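Local structure of predicted metal-dependent hydrolase of the TIM-barrel fold (Lactobacillus casei, 2QPX) at residues A276-D290 / A304-D318. The protein is probably a metal-dependent hydrolase of the amidohydrolase family, holding zinc ions in the active site of a TIM barrel. Residues are numbered along the deposited sequence; the frame is centred on the assembly and turned at random.
Sequences ASVFPNLYFDISLLD and AVELAPYTRILFASD. With ZN (zinc ion), chain B.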
loop_
_atom_site.group_PDB
_atom_site.type_symbol
_atom_site.label_atom_id
_atom_site.label_comp_id
_atom_site.label_asym_id
_atom_site.label_seq_id
_atom_site.Cartn_x
_atom_site.Cartn_y
_atom_site.Cartn_z
ATOM N N ALA A 276 -15.234 5.859 1.433
ATOM C CA ALA A 276 -16.058 6.980 1.031
ATOM C C ALA A 276 -16.987 6.587 -0.124
ATOM O O ALA A 276 -18.066 7.110 -0.241
ATOM C CB ALA A 276 -15.199 8.186 0.668
ATOM N N SER A 277 -16.543 5.671 -0.967
ATOM C CA SER A 277 -17.301 5.204 -2.117
ATOM C C SER A 277 -18.436 4.250 -1.783
ATOM O O SER A 277 -19.306 4.047 -2.626
ATOM C CB SER A 277 -16.372 4.568 -3.168
ATOM O OG SER A 277 -16.033 3.200 -2.904
ATOM N N VAL A 278 -18.431 3.665 -0.580
ATOM C CA VAL A 278 -19.456 2.660 -0.211
ATOM C C VAL A 278 -20.242 2.983 1.059
ATOM O O VAL A 278 -21.235 2.329 1.317
ATOM C CB VAL A 278 -18.880 1.224 -0.185
ATOM C CG1 VAL A 278 -18.365 0.769 -1.575
ATOM C CG2 VAL A 278 -17.763 1.091 0.875
ATOM N N PHE A 279 -19.827 3.966 1.858
ATOM C CA PHE A 279 -20.602 4.411 3.008
ATOM C C PHE A 279 -21.171 5.801 2.810
ATOM O O PHE A 279 -20.465 6.674 2.333
ATOM C CB PHE A 279 -19.746 4.409 4.314
ATOM C CG PHE A 279 -19.500 3.029 4.857
ATOM C CD1 PHE A 279 -20.452 2.422 5.661
ATOM C CD2 PHE A 279 -18.366 2.324 4.522
ATOM C CE1 PHE A 279 -20.266 1.116 6.119
ATOM C CE2 PHE A 279 -18.158 1.042 5.001
ATOM C CZ PHE A 279 -19.110 0.444 5.795
ATOM N N PRO A 280 -22.390 6.027 3.264
ATOM C CA PRO A 280 -22.929 7.387 3.280
ATOM C C PRO A 280 -22.206 8.190 4.325
ATOM O O PRO A 280 -21.663 7.614 5.254
ATOM C CB PRO A 280 -24.388 7.199 3.685
ATOM C CG PRO A 280 -24.400 5.938 4.448
ATOM C CD PRO A 280 -23.329 5.055 3.877
ATOM N N ASN A 281 -22.176 9.497 4.155
ATOM C CA ASN A 281 -21.800 10.428 5.227
ATOM C C ASN A 281 -20.348 10.240 5.681
ATOM O O ASN A 281 -20.014 10.514 6.827
ATOM C CB ASN A 281 -22.761 10.283 6.419
ATOM C CG ASN A 281 -24.172 10.626 6.074
ATOM O OD1 ASN A 281 -24.427 11.633 5.416
ATOM N ND2 ASN A 281 -25.106 9.799 6.521
ATOM N N LEU A 282 -19.495 9.756 4.778
ATOM C CA LEU A 282 -18.100 9.450 5.136
ATOM C C LEU A 282 -17.169 10.282 4.268
ATOM O O LEU A 282 -17.143 10.151 3.043
ATOM C CB LEU A 282 -17.770 7.960 4.983
ATOM C CG LEU A 282 -16.414 7.502 5.570
ATOM C CD1 LEU A 282 -15.204 7.810 4.654
ATOM C CD2 LEU A 282 -16.189 8.089 6.975
ATOM N N TYR A 283 -16.416 11.137 4.933
ATOM C CA TYR A 283 -15.522 12.116 4.314
ATOM C C TYR A 283 -14.101 11.860 4.765
ATOM O O TYR A 283 -13.885 11.145 5.741
ATOM C CB TYR A 283 -15.958 13.523 4.700
ATOM C CG TYR A 283 -17.398 13.837 4.344
ATOM C CD1 TYR A 283 -18.442 13.444 5.168
ATOM C CD2 TYR A 283 -17.698 14.492 3.144
ATOM C CE1 TYR A 283 -19.768 13.694 4.844
ATOM C CE2 TYR A 283 -18.997 14.745 2.791
ATOM C CZ TYR A 283 -20.027 14.369 3.644
ATOM O OH TYR A 283 -21.336 14.619 3.260
ATOM N N PHE A 284 -13.141 12.450 4.073
ATOM C CA PHE A 284 -11.743 12.269 4.457
ATOM C C PHE A 284 -10.876 13.384 3.916
ATOM O O PHE A 284 -11.279 14.116 3.019
ATOM C CB PHE A 284 -11.227 10.884 4.054
ATOM C CG PHE A 284 -11.015 10.700 2.597
ATOM C CD1 PHE A 284 -12.091 10.575 1.733
ATOM C CD2 PHE A 284 -9.751 10.558 2.074
ATOM C CE1 PHE A 284 -11.885 10.363 0.392
ATOM C CE2 PHE A 284 -9.578 10.324 0.723
ATOM C CZ PHE A 284 -10.644 10.227 -0.101
ATOM N N ASP A 285 -9.673 13.469 4.470
ATOM C CA ASP A 285 -8.643 14.386 3.987
ATOM C C ASP A 285 -7.285 13.718 3.956
ATOM O O ASP A 285 -7.132 12.600 4.457
ATOM C CB ASP A 285 -8.678 15.709 4.775
ATOM C CG ASP A 285 -8.167 15.606 6.182
ATOM O OD1 ASP A 285 -7.057 15.087 6.372
ATOM O OD2 ASP A 285 -8.867 16.076 7.110
ATOM N N ILE A 286 -6.276 14.413 3.382
ATOM C CA ILE A 286 -4.864 13.955 3.410
ATOM C C ILE A 286 -3.969 14.996 4.088
ATOM O O ILE A 286 -2.822 15.210 3.769
ATOM C CB ILE A 286 -4.326 13.574 2.021
ATOM C CG1 ILE A 286 -4.412 14.769 1.041
ATOM C CG2 ILE A 286 -5.071 12.335 1.482
ATOM C CD1 ILE A 286 -3.496 14.637 -0.215
ATOM N N SER A 287 -4.554 15.644 5.090
ATOM C CA SER A 287 -3.858 16.569 5.975
ATOM C C SER A 287 -2.678 15.846 6.690
ATOM O O SER A 287 -2.642 14.614 6.780
ATOM C CB SER A 287 -4.860 17.186 6.925
ATOM O OG SER A 287 -5.319 16.225 7.859
ATOM N N LEU A 288 -1.678 16.619 7.130
ATOM C CA LEU A 288 -0.462 16.091 7.778
ATOM C C LEU A 288 0.527 15.434 6.811
ATOM O O LEU A 288 1.722 15.745 6.837
ATOM C CB LEU A 288 -0.817 15.177 8.979
ATOM C CG LEU A 288 0.316 15.086 10.028
ATOM C CD1 LEU A 288 0.652 16.477 10.680
ATOM C CD2 LEU A 288 -0.021 14.024 11.113
ATOM N N LEU A 289 0.053 14.530 5.968
ATOM C CA LEU A 289 0.814 14.126 4.806
ATOM C C LEU A 289 1.092 15.342 3.887
ATOM O O LEU A 289 2.241 15.523 3.465
ATOM C CB LEU A 289 0.099 12.995 4.050
ATOM C CG LEU A 289 0.808 12.426 2.793
ATOM C CD1 LEU A 289 0.712 13.343 1.557
ATOM C CD2 LEU A 289 2.275 12.021 3.015
ATOM N N ASP A 290 0.069 16.196 3.666
ATOM C CA ASP A 290 0.177 17.138 2.611
ATOM C C ASP A 290 1.300 18.152 2.871
ATOM O O ASP A 290 1.964 18.559 1.921
ATOM C CB ASP A 290 -1.196 17.759 2.200
ATOM C CG ASP A 290 -2.004 18.438 3.313
ATOM O OD1 ASP A 290 -1.512 18.609 4.466
ATOM O OD2 ASP A 290 -3.207 18.831 2.953
ATOM N N ALA A 304 -5.622 8.608 -3.495
ATOM C CA ALA A 304 -6.768 8.827 -2.610
ATOM C C ALA A 304 -8.104 8.908 -3.344
ATOM O O ALA A 304 -9.126 8.511 -2.798
ATOM C CB ALA A 304 -6.542 10.107 -1.758
ATOM N N VAL A 305 -8.097 9.440 -4.560
ATOM C CA VAL A 305 -9.333 9.639 -5.323
ATOM C C VAL A 305 -9.580 8.623 -6.438
ATOM O O VAL A 305 -10.459 8.808 -7.280
ATOM C CB VAL A 305 -9.397 11.091 -5.879
ATOM C CG1 VAL A 305 -9.397 12.117 -4.741
ATOM C CG2 VAL A 305 -8.297 11.397 -6.897
ATOM N N GLU A 306 -8.837 7.524 -6.461
ATOM C CA GLU A 306 -9.071 6.484 -7.474
ATOM C C GLU A 306 -10.505 5.958 -7.453
ATOM O O GLU A 306 -11.103 5.739 -8.518
ATOM C CB GLU A 306 -8.045 5.348 -7.281
ATOM C CG GLU A 306 -6.674 5.755 -7.722
ATOM C CD GLU A 306 -5.563 4.822 -7.307
ATOM O OE1 GLU A 306 -5.790 3.906 -6.490
ATOM O OE2 GLU A 306 -4.417 5.001 -7.820
ATOM N N LEU A 307 -11.077 5.773 -6.264
ATOM C CA LEU A 307 -12.448 5.307 -6.111
ATOM C C LEU A 307 -13.375 6.285 -5.429
ATOM O O LEU A 307 -14.558 6.148 -5.525
ATOM C CB LEU A 307 -12.508 4.007 -5.291
ATOM C CG LEU A 307 -11.825 2.769 -5.863
ATOM C CD1 LEU A 307 -11.980 1.584 -4.901
ATOM C CD2 LEU A 307 -12.339 2.433 -7.249
ATOM N N ALA A 308 -12.863 7.258 -4.693
ATOM C CA ALA A 308 -13.739 8.133 -3.929
ATOM C C ALA A 308 -14.554 9.044 -4.824
ATOM O O ALA A 308 -14.067 9.514 -5.859
ATOM C CB ALA A 308 -12.878 9.057 -3.003
ATOM N N PRO A 309 -15.722 9.467 -4.339
ATOM C CA PRO A 309 -16.356 10.622 -4.973
ATOM C C PRO A 309 -15.548 11.886 -4.657
ATOM O O PRO A 309 -15.089 12.064 -3.536
ATOM C CB PRO A 309 -17.715 10.701 -4.284
ATOM C CG PRO A 309 -17.903 9.368 -3.613
ATOM C CD PRO A 309 -16.529 8.981 -3.217
ATOM N N TYR A 310 -15.464 12.785 -5.625
ATOM C CA TYR A 310 -14.733 14.019 -5.423
ATOM C C TYR A 310 -15.418 14.908 -4.382
ATOM O O TYR A 310 -14.771 15.770 -3.788
ATOM C CB TYR A 310 -14.557 14.780 -6.769
ATOM C CG TYR A 310 -13.539 14.129 -7.671
ATOM C CD1 TYR A 310 -12.173 14.279 -7.451
ATOM C CD2 TYR A 310 -13.927 13.389 -8.795
ATOM C CE1 TYR A 310 -11.219 13.659 -8.282
ATOM C CE2 TYR A 310 -12.994 12.781 -9.616
ATOM C CZ TYR A 310 -11.642 12.924 -9.384
ATOM O OH TYR A 310 -10.718 12.342 -10.211
ATOM N N THR A 311 -16.710 14.644 -4.130
ATOM C CA THR A 311 -17.485 15.350 -3.139
ATOM C C THR A 311 -17.335 14.807 -1.702
ATOM O O THR A 311 -18.029 15.259 -0.794
ATOM C CB THR A 311 -18.951 15.353 -3.522
ATOM O OG1 THR A 311 -19.372 14.003 -3.775
ATOM C CG2 THR A 311 -19.164 16.272 -4.770
ATOM N N ARG A 312 -16.387 13.876 -1.500
ATOM C CA ARG A 312 -16.118 13.329 -0.164
ATOM C C ARG A 312 -14.738 13.639 0.390
ATOM O O ARG A 312 -14.489 13.390 1.576
ATOM C CB ARG A 312 -16.324 11.827 -0.161
ATOM C CG ARG A 312 -17.807 11.386 -0.387
ATOM C CD ARG A 312 -18.758 11.815 0.725
ATOM N NE ARG A 312 -20.016 11.100 0.548
ATOM C CZ ARG A 312 -20.200 9.826 0.881
ATOM N NH1 ARG A 312 -19.279 9.174 1.593
ATOM N NH2 ARG A 312 -21.315 9.223 0.535
ATOM N N ILE A 313 -13.840 14.144 -0.465
ATOM C CA ILE A 313 -12.471 14.488 -0.057
ATOM C C ILE A 313 -12.426 15.993 0.271
ATOM O O ILE A 313 -13.031 16.808 -0.416
ATOM C CB ILE A 313 -11.361 13.960 -1.044
ATOM C CG1 ILE A 313 -9.966 14.015 -0.377
ATOM C CG2 ILE A 313 -11.419 14.695 -2.370
ATOM C CD1 ILE A 313 -8.806 13.329 -1.169
ATOM N N LEU A 314 -11.736 16.339 1.357
ATOM C CA LEU A 314 -11.714 17.715 1.899
ATOM C C LEU A 314 -10.276 18.220 1.980
ATOM O O LEU A 314 -9.346 17.450 2.167
ATOM C CB LEU A 314 -12.269 17.749 3.338
ATOM C CG LEU A 314 -13.626 17.083 3.589
ATOM C CD1 LEU A 314 -14.011 17.139 5.089
ATOM C CD2 LEU A 314 -14.720 17.702 2.711
ATOM N N PHE A 315 -10.104 19.535 1.871
ATOM C CA PHE A 315 -8.859 20.174 2.291
ATOM C C PHE A 315 -8.806 20.328 3.825
ATOM O O PHE A 315 -9.742 20.821 4.453
ATOM C CB PHE A 315 -8.691 21.583 1.720
ATOM C CG PHE A 315 -7.533 22.319 2.307
ATOM C CD1 PHE A 315 -6.235 21.957 1.981
ATOM C CD2 PHE A 315 -7.730 23.312 3.253
ATOM C CE1 PHE A 315 -5.170 22.583 2.568
ATOM C CE2 PHE A 315 -6.644 23.939 3.870
ATOM C CZ PHE A 315 -5.396 23.593 3.501
ATOM N N ALA A 316 -7.662 19.938 4.398
ATOM C CA ALA A 316 -7.247 20.375 5.715
ATOM C C ALA A 316 -5.738 20.428 5.736
ATOM O O ALA A 316 -5.080 19.758 4.956
ATOM C CB ALA A 316 -7.737 19.444 6.862
ATOM N N SER A 317 -5.193 21.251 6.631
ATOM C CA SER A 317 -3.745 21.313 6.864
ATOM C C SER A 317 -3.241 20.427 7.998
ATOM O O SER A 317 -2.110 19.937 7.966
ATOM C CB SER A 317 -3.324 22.769 7.166
ATOM O OG SER A 317 -3.856 23.203 8.410
ATOM N N ASP A 318 -4.066 20.219 9.019
ATOM C CA ASP A 318 -3.589 19.668 10.287
ATOM C C ASP A 318 -2.445 20.501 10.889
ATOM O O ASP A 318 -1.663 19.992 11.711
ATOM C CB ASP A 318 -3.176 18.161 10.206
ATOM C CG ASP A 318 -3.160 17.512 11.572
ATOM O OD1 ASP A 318 -3.969 17.899 12.420
ATOM O OD2 ASP A 318 -2.373 16.587 11.837
HETATM ZN ZN ZN B . -4.871 17.179 14.166
HETATM O O HOH W 1 -21.659 13.602 -0.065
HETATM O O HOH W 2 -6.614 17.353 2.637
HETATM O O HOH W 3 -3.389 15.734 14.139
#
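Bent at chi2 (-65°), Arg-312 swings its guanidinium into the turn between helix 269-278 and strand 282-285, while CG of Phe-284, held between its backbone N and carbonyl carbon (chi1 72°), turns the ring onto Ile-313. NH1 of Arg-312 meets Phe-279 O at 2.9 Å and Leu-282 O at 2.8 Å. NH2 adds a longer, more bent bond to Phe-279 O, where both terminal nitrogens converge; both carbonyl oxygens lie near the guanidinium plane. The second partner of NH2 is Asp-49 of the second subunit, which probably balances the charge. CD of Arg-312 sits over one face of the Tyr-283 ring, 4.0 Å from its centroid, in a CH-pi contact, and a water accepts from NE. Strand 282-285 and the short, weakly bonded strand 313-314, parallel neighbours in the TIM barrel, are linked by Phe-284 N to Arg-312 O (3.0 Å) and Leu-314 N to Phe-284 O (2.8 Å). CG1 of Ile-313 covers a face of the Phe-284 ring, with Ala-304 and Ala-308 at its edge. Where the strands diverge, a water bridges Ile-286 N, Leu-314 O and Ala-316 N. Asp-285 OD1 closes an Asx turn onto Ser-287 N, met from above the carboxylate plane. Beyond it, Asp-318 OD1 binds zinc at 2.1 Å alongside His-18, His-20 and carboxylated Lys-167; its OD2 accepts from the zinc-bound water and lies against CD1 of Leu-288.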